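Local structure of LbaCas13a H328A (C2c2) (Lachnospiraceae bacterium NK4A179, 5WLH) at residues Ser485-Glu490 with Thr942-Asn947. The protein binds and probably processes its CRISPR guide RNA and, as a Cas13a enzyme, is an RNA-guided nuclease that cuts RNA. Numbering follows the deposited sequence.
Sequences SSFDYE and TGTEIN. With nucleotides of chain B.
Phe487 carries the dry half of this contact, reaching from the first turn of helix 486-517 toward the loop 942-947. The ring meets Thr942 tip to tip, CZ standing 3.6 Å from Thr942 OG1. Thr944 packs against the same ring with both branches, its methyl CG2 3.7 Å from Phe487 CD2 and its hydroxyl near CE2, whereas Thr942 does so through OG1 alone; the two OG1 atoms, of Thr942 and Thr944, lie 2.7 Å apart. Ile946 adds an apolar end, CD1 resting 3.7 Å from Phe487 CB. An alanine in place of Phe487 would probably open a gap beside both threonines, though the CB contact with Ile946 would remain.

The other half is wet. Ser485 and Asp488 form a capping box: serine's short hydroxyl OG accepts from Asp488 N (3.0 Å) at the helix start, and aspartate returns the bond, OD2 taking Ser485 N from above the carboxylate plane (2.9 Å). Its OD1 is left for three waters, one also bonded to Ser485 OG; a second accepts from Asn947 N (2.7 Å) while donating to OD1.

Glu490 OE1 accepts from O2' of A25 of chain B (2.5 Å) and forms a salt bridge with Arg938 of helix 915-941. That helix, followed by a Schellman motif at Gly943, also packs on Phe487 and Ile946, Tyr458 of helix 429-458 touches Asp488, and strand 22-28 touches Phe487 and Thr944.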
ATOM      1  N   SER A 485     -12.576 -15.883  12.031  1.00 23.29           N
ATOM      2  CA  SER A 485     -11.170 -16.153  12.293  1.00 21.36           C
ATOM      3  C   SER A 485     -10.298 -15.095  11.632  1.00 20.78           C
ATOM      4  O   SER A 485     -10.729 -14.364  10.738  1.00 21.43           O
ATOM      5  CB  SER A 485     -10.776 -17.535  11.767  1.00 22.68           C
ATOM      6  OG  SER A 485     -10.635 -17.485  10.344  1.00 23.18           O
ATOM      7  N   SER A 486      -9.041 -15.040  12.059  1.00 20.38           N
ATOM      8  CA  SER A 486      -8.124 -14.127  11.390  1.00 20.59           C
ATOM      9  C   SER A 486      -7.913 -14.531   9.934  1.00 18.66           C
ATOM     10  O   SER A 486      -7.801 -13.671   9.064  1.00 18.02           O
ATOM     11  CB  SER A 486      -6.797 -14.046  12.149  1.00 19.72           C
ATOM     12  OG  SER A 486      -6.226 -15.328  12.344  1.00 21.12           O
ATOM     13  N   PHE A 487      -7.906 -15.839   9.639  1.00 17.21           N
ATOM     14  CA  PHE A 487      -7.761 -16.279   8.255  1.00 17.66           C
ATOM     15  C   PHE A 487      -8.902 -15.748   7.394  1.00 17.95           C
ATOM     16  O   PHE A 487      -8.691 -15.400   6.224  1.00 19.19           O
ATOM     17  CB  PHE A 487      -7.730 -17.810   8.186  1.00 15.64           C
ATOM     18  CG  PHE A 487      -6.657 -18.421   9.027  1.00 17.87           C
ATOM     19  CD1 PHE A 487      -5.340 -18.424   8.586  1.00 22.08           C
ATOM     20  CD2 PHE A 487      -6.952 -18.967  10.257  1.00 21.55           C
ATOM     21  CE1 PHE A 487      -4.320 -18.975   9.364  1.00 20.07           C
ATOM     22  CE2 PHE A 487      -5.952 -19.522  11.044  1.00 25.51           C
ATOM     23  CZ  PHE A 487      -4.632 -19.545  10.587  1.00 22.70           C
ATOM     24  N   ASP A 488     -10.123 -15.705   7.954  1.00 17.72           N
ATOM     25  CA  ASP A 488     -11.265 -15.148   7.225  1.00 21.07           C
ATOM     26  C   ASP A 488     -10.969 -13.737   6.749  1.00 19.05           C
ATOM     27  O   ASP A 488     -11.296 -13.359   5.616  1.00 18.81           O
ATOM     28  CB  ASP A 488     -12.518 -15.113   8.119  1.00 22.72           C
ATOM     29  CG  ASP A 488     -13.084 -16.485   8.410  1.00 25.49           C
ATOM     30  OD1 ASP A 488     -12.945 -17.379   7.567  1.00 23.03           O
ATOM     31  OD2 ASP A 488     -13.696 -16.649   9.477  1.00 25.49           O
ATOM     32  N   TYR A 489     -10.394 -12.921   7.633  1.00 19.08           N
ATOM     33  CA  TYR A 489     -10.113 -11.537   7.265  1.00 17.72           C
ATOM     34  C   TYR A 489      -8.925 -11.434   6.324  1.00 16.51           C
ATOM     35  O   TYR A 489      -8.856 -10.501   5.515  1.00 19.43           O
ATOM     36  CB  TYR A 489      -9.900 -10.709   8.525  1.00 16.09           C
ATOM     37  CG  TYR A 489     -11.180 -10.039   9.011  1.00 18.20           C
ATOM     38  CD1 TYR A 489     -12.420 -10.626   8.798  1.00 19.36           C
ATOM     39  CD2 TYR A 489     -11.132  -8.825   9.681  1.00 19.11           C
ATOM     40  CE1 TYR A 489     -13.595  -9.999   9.236  1.00 24.94           C
ATOM     41  CE2 TYR A 489     -12.290  -8.192  10.135  1.00 16.57           C
ATOM     42  CZ  TYR A 489     -13.512  -8.786   9.905  1.00 22.33           C
ATOM     43  OH  TYR A 489     -14.635  -8.150  10.349  1.00 21.83           O
ATOM     44  N   GLU A 490      -7.967 -12.357   6.413  1.00 15.54           N
ATOM     45  CA  GLU A 490      -6.921 -12.380   5.399  1.00 19.77           C
ATOM     46  C   GLU A 490      -7.520 -12.589   4.008  1.00 19.68           C
ATOM     47  O   GLU A 490      -7.138 -11.911   3.046  1.00 16.70           O
ATOM     48  CB  GLU A 490      -5.903 -13.469   5.733  1.00 20.46           C
ATOM     49  CG  GLU A 490      -5.076 -13.176   6.970  1.00 18.95           C
ATOM     50  CD  GLU A 490      -3.939 -14.154   7.098  1.00 20.33           C
ATOM     51  OE1 GLU A 490      -2.806 -13.818   6.667  1.00 22.94           O
ATOM     52  OE2 GLU A 490      -4.206 -15.273   7.601  1.00 20.52           O
ATOM     53  N   THR A 942      -3.049 -25.373  10.625  1.00 20.25           N
ATOM     54  CA  THR A 942      -3.539 -25.135  11.974  1.00 20.40           C
ATOM     55  C   THR A 942      -4.877 -25.785  12.251  1.00 21.65           C
ATOM     56  O   THR A 942      -5.412 -25.609  13.347  1.00 24.84           O
ATOM     57  CB  THR A 942      -3.661 -23.637  12.256  1.00 24.73           C
ATOM     58  OG1 THR A 942      -4.639 -23.061  11.387  1.00 26.30           O
ATOM     59  CG2 THR A 942      -2.334 -22.972  12.056  1.00 20.63           C
ATOM     60  N   GLY A 943      -5.417 -26.514  11.286  1.00 22.17           N
ATOM     61  CA  GLY A 943      -6.685 -27.189  11.474  1.00 22.26           C
ATOM     62  C   GLY A 943      -7.848 -26.248  11.643  1.00 25.18           C
ATOM     63  O   GLY A 943      -8.813 -26.572  12.342  1.00 25.17           O
ATOM     64  N   THR A 944      -7.789 -25.086  11.004  1.00 21.84           N
ATOM     65  CA  THR A 944      -8.829 -24.084  11.144  1.00 21.41           C
ATOM     66  C   THR A 944      -9.829 -24.274  10.015  1.00 23.76           C
ATOM     67  O   THR A 944      -9.454 -24.186   8.840  1.00 22.35           O
ATOM     68  CB  THR A 944      -8.233 -22.674  11.113  1.00 25.27           C
ATOM     69  OG1 THR A 944      -7.225 -22.569  12.127  1.00 26.46           O
ATOM     70  CG2 THR A 944      -9.310 -21.626  11.379  1.00 25.25           C
ATOM     71  N   GLU A 945     -11.076 -24.588  10.374  1.00 26.83           N
ATOM     72  CA  GLU A 945     -12.161 -24.620   9.403  1.00 31.89           C
ATOM     73  C   GLU A 945     -12.240 -23.291   8.692  1.00 30.36           C
ATOM     74  O   GLU A 945     -12.204 -22.235   9.328  1.00 27.27           O
ATOM     75  CB  GLU A 945     -13.514 -24.874  10.076  1.00 43.20           C
ATOM     76  CG  GLU A 945     -13.647 -26.173  10.846  1.00 58.32           C
ATOM     77  CD  GLU A 945     -13.510 -25.962  12.348  1.00 72.10           C
ATOM     78  OE1 GLU A 945     -14.473 -26.302  13.078  1.00 76.38           O
ATOM     79  OE2 GLU A 945     -12.472 -25.429  12.806  1.00 76.76           O
ATOM     80  N   ILE A 946     -12.415 -23.338   7.382  1.00 26.77           N
ATOM     81  CA  ILE A 946     -12.441 -22.113   6.607  1.00 33.14           C
ATOM     82  C   ILE A 946     -13.435 -22.270   5.466  1.00 35.85           C
ATOM     83  O   ILE A 946     -13.353 -23.221   4.677  1.00 37.79           O
ATOM     84  CB  ILE A 946     -11.034 -21.732   6.104  1.00 36.44           C
ATOM     85  CG1 ILE A 946     -10.996 -20.281   5.653  1.00 35.46           C
ATOM     86  CG2 ILE A 946     -10.500 -22.700   5.050  1.00 35.95           C
ATOM     87  CD1 ILE A 946      -9.608 -19.712   5.684  1.00 30.62           C
ATOM     88  N   ASN A 947     -14.411 -21.377   5.418  1.00 36.48           N
ATOM     89  CA  ASN A 947     -15.347 -21.361   4.311  1.00 43.79           C
ATOM     90  C   ASN A 947     -14.618 -20.887   3.063  1.00 49.27           C
ATOM     91  O   ASN A 947     -13.967 -19.836   3.071  1.00 55.70           O
ATOM     92  CB  ASN A 947     -16.534 -20.457   4.636  1.00 45.96           C
ATOM     93  CG  ASN A 947     -17.507 -20.332   3.479  1.00 51.01           C
ATOM     94  OD1 ASN A 947     -17.672 -19.252   2.907  1.00 52.82           O
ATOM     95  ND2 ASN A 947     -18.160 -21.437   3.129  1.00 50.41           N
TER
ATOM     96  P     A B  26      -2.901  -7.622   7.523  1.00 22.34           P
ATOM     97  OP1   A B  26      -3.314  -6.541   6.595  1.00 24.87           O
ATOM     98  OP2   A B  26      -2.033  -7.378   8.696  1.00 25.06           O
ATOM     99  O5'   A B  26      -4.214  -8.328   8.063  1.00 22.22           O
ATOM    100  C5'   A B  26      -5.358  -8.537   7.240  1.00 22.92           C
ATOM    101  C4'   A B  26      -6.590  -8.620   8.105  1.00 25.15           C
ATOM    102  O4'   A B  26      -6.528  -9.845   8.886  1.00 25.47           O
ATOM    103  C3'   A B  26      -6.708  -7.485   9.114  1.00 25.99           C
ATOM    104  O3'   A B  26      -8.083  -7.254   9.397  1.00 25.22           O
ATOM    105  C2'   A B  26      -6.023  -8.075  10.342  1.00 25.39           C
ATOM    106  O2'   A B  26      -6.344  -7.465  11.573  1.00 27.34           O
ATOM    107  C1'   A B  26      -6.469  -9.538  10.268  1.00 22.39           C
ATOM    108  N9    A B  26      -5.477 -10.425  10.868  1.00 24.39           N
ATOM    109  C8    A B  26      -4.404 -11.000  10.235  1.00 23.82           C
ATOM    110  N7    A B  26      -3.648 -11.707  11.054  1.00 20.07           N
ATOM    111  C5    A B  26      -4.277 -11.579  12.275  1.00 19.73           C
ATOM    112  C6    A B  26      -3.960 -12.116  13.536  1.00 22.59           C
ATOM    113  N6    A B  26      -2.877 -12.887  13.720  1.00 23.14           N
ATOM    114  N1    A B  26      -4.758 -11.794  14.566  1.00 27.97           N
ATOM    115  C2    A B  26      -5.831 -11.013  14.349  1.00 26.77           C
ATOM    116  N3    A B  26      -6.227 -10.460  13.202  1.00 29.15           N
ATOM    117  C4    A B  26      -5.400 -10.794  12.191  1.00 24.29           C
ATOM    118  P     A B  25       1.262 -10.704  10.076  1.00 25.78           P
ATOM    119  OP1   A B  25       1.053 -12.169  10.271  1.00 28.47           O
ATOM    120  OP2   A B  25       2.480 -10.057  10.611  1.00 24.24           O
ATOM    121  O5'   A B  25       1.194 -10.435   8.515  1.00 24.81           O
ATOM    122  C5'   A B  25       1.170  -9.115   7.987  1.00 28.67           C
ATOM    123  C4'   A B  25       0.150  -8.996   6.888  1.00 24.50           C
ATOM    124  O4'   A B  25       0.620  -9.684   5.696  1.00 23.02           O
ATOM    125  C3'   A B  25      -1.225  -9.588   7.209  1.00 21.33           C
ATOM    126  O3'   A B  25      -2.223  -8.754   6.632  1.00 21.76           O
ATOM    127  C2'   A B  25      -1.225 -10.900   6.442  1.00 19.32           C
ATOM    128  O2'   A B  25      -2.513 -11.370   6.095  1.00 20.07           O
ATOM    129  C1'   A B  25      -0.420 -10.512   5.211  1.00 20.70           C
ATOM    130  N9    A B  25       0.120 -11.653   4.483  1.00 24.20           N
ATOM    131  C8    A B  25       0.510 -12.866   4.997  1.00 28.09           C
ATOM    132  N7    A B  25       0.893 -13.719   4.077  1.00 29.24           N
ATOM    133  C5    A B  25       0.732 -13.015   2.893  1.00 24.84           C
ATOM    134  C6    A B  25       0.968 -13.363   1.558  1.00 28.28           C
ATOM    135  N6    A B  25       1.434 -14.562   1.203  1.00 26.84           N
ATOM    136  N1    A B  25       0.692 -12.449   0.606  1.00 27.90           N
ATOM    137  C2    A B  25       0.223 -11.249   0.966  1.00 20.01           C
ATOM    138  N3    A B  25      -0.041 -10.811   2.199  1.00 19.14           N
ATOM    139  C4    A B  25       0.243 -11.749   3.119  1.00 20.79           C
ATOM    140  P     U B  27      -8.587  -5.782   9.788  1.00 27.24           P
ATOM    141  OP1   U B  27      -8.001  -5.393  11.067  1.00 26.02           O
ATOM    142  OP2   U B  27     -10.069  -5.707   9.664  1.00 24.00           O
ATOM    143  O5'   U B  27      -7.952  -4.878   8.654  1.00 22.54           O
ATOM    144  C5'   U B  27      -8.277  -3.507   8.557  1.00 18.55           C
ATOM    145  C4'   U B  27      -7.146  -2.795   7.874  1.00 17.72           C
ATOM    146  O4'   U B  27      -6.057  -2.641   8.819  1.00 17.81           O
ATOM    147  C3'   U B  27      -6.549  -3.538   6.663  1.00 17.45           C
ATOM    148  O3'   U B  27      -6.264  -2.604   5.641  1.00 20.10           O
ATOM    149  C2'   U B  27      -5.207  -4.030   7.197  1.00 15.48           C
ATOM    150  O2'   U B  27      -4.219  -4.237   6.204  1.00 16.88           O
ATOM    151  C1'   U B  27      -4.863  -2.880   8.128  1.00 17.14           C
ATOM    152  N1    U B  27      -3.739  -3.087   9.049  1.00 17.60           N
ATOM    153  C2    U B  27      -3.023  -1.945   9.396  1.00 18.53           C
ATOM    154  O2    U B  27      -3.353  -0.832   9.035  1.00 17.59           O
ATOM    155  N3    U B  27      -1.930  -2.154  10.212  1.00 18.15           N
ATOM    156  C4    U B  27      -1.499  -3.376  10.682  1.00 20.52           C
ATOM    157  O4    U B  27      -0.491  -3.424  11.401  1.00 20.43           O
ATOM    158  C5    U B  27      -2.278  -4.500  10.248  1.00 21.30           C
ATOM    159  C6    U B  27      -3.342  -4.331   9.458  1.00 19.59           C
TER
HETATM  160  O   HOH W   1     -11.886 -19.525   9.177  1.00 30.59           O
HETATM  161  O   HOH W   2     -14.041 -16.979   5.009  1.00 31.53           O
HETATM  162  O   HOH W   3     -14.684 -19.300   7.146  1.00 37.94           O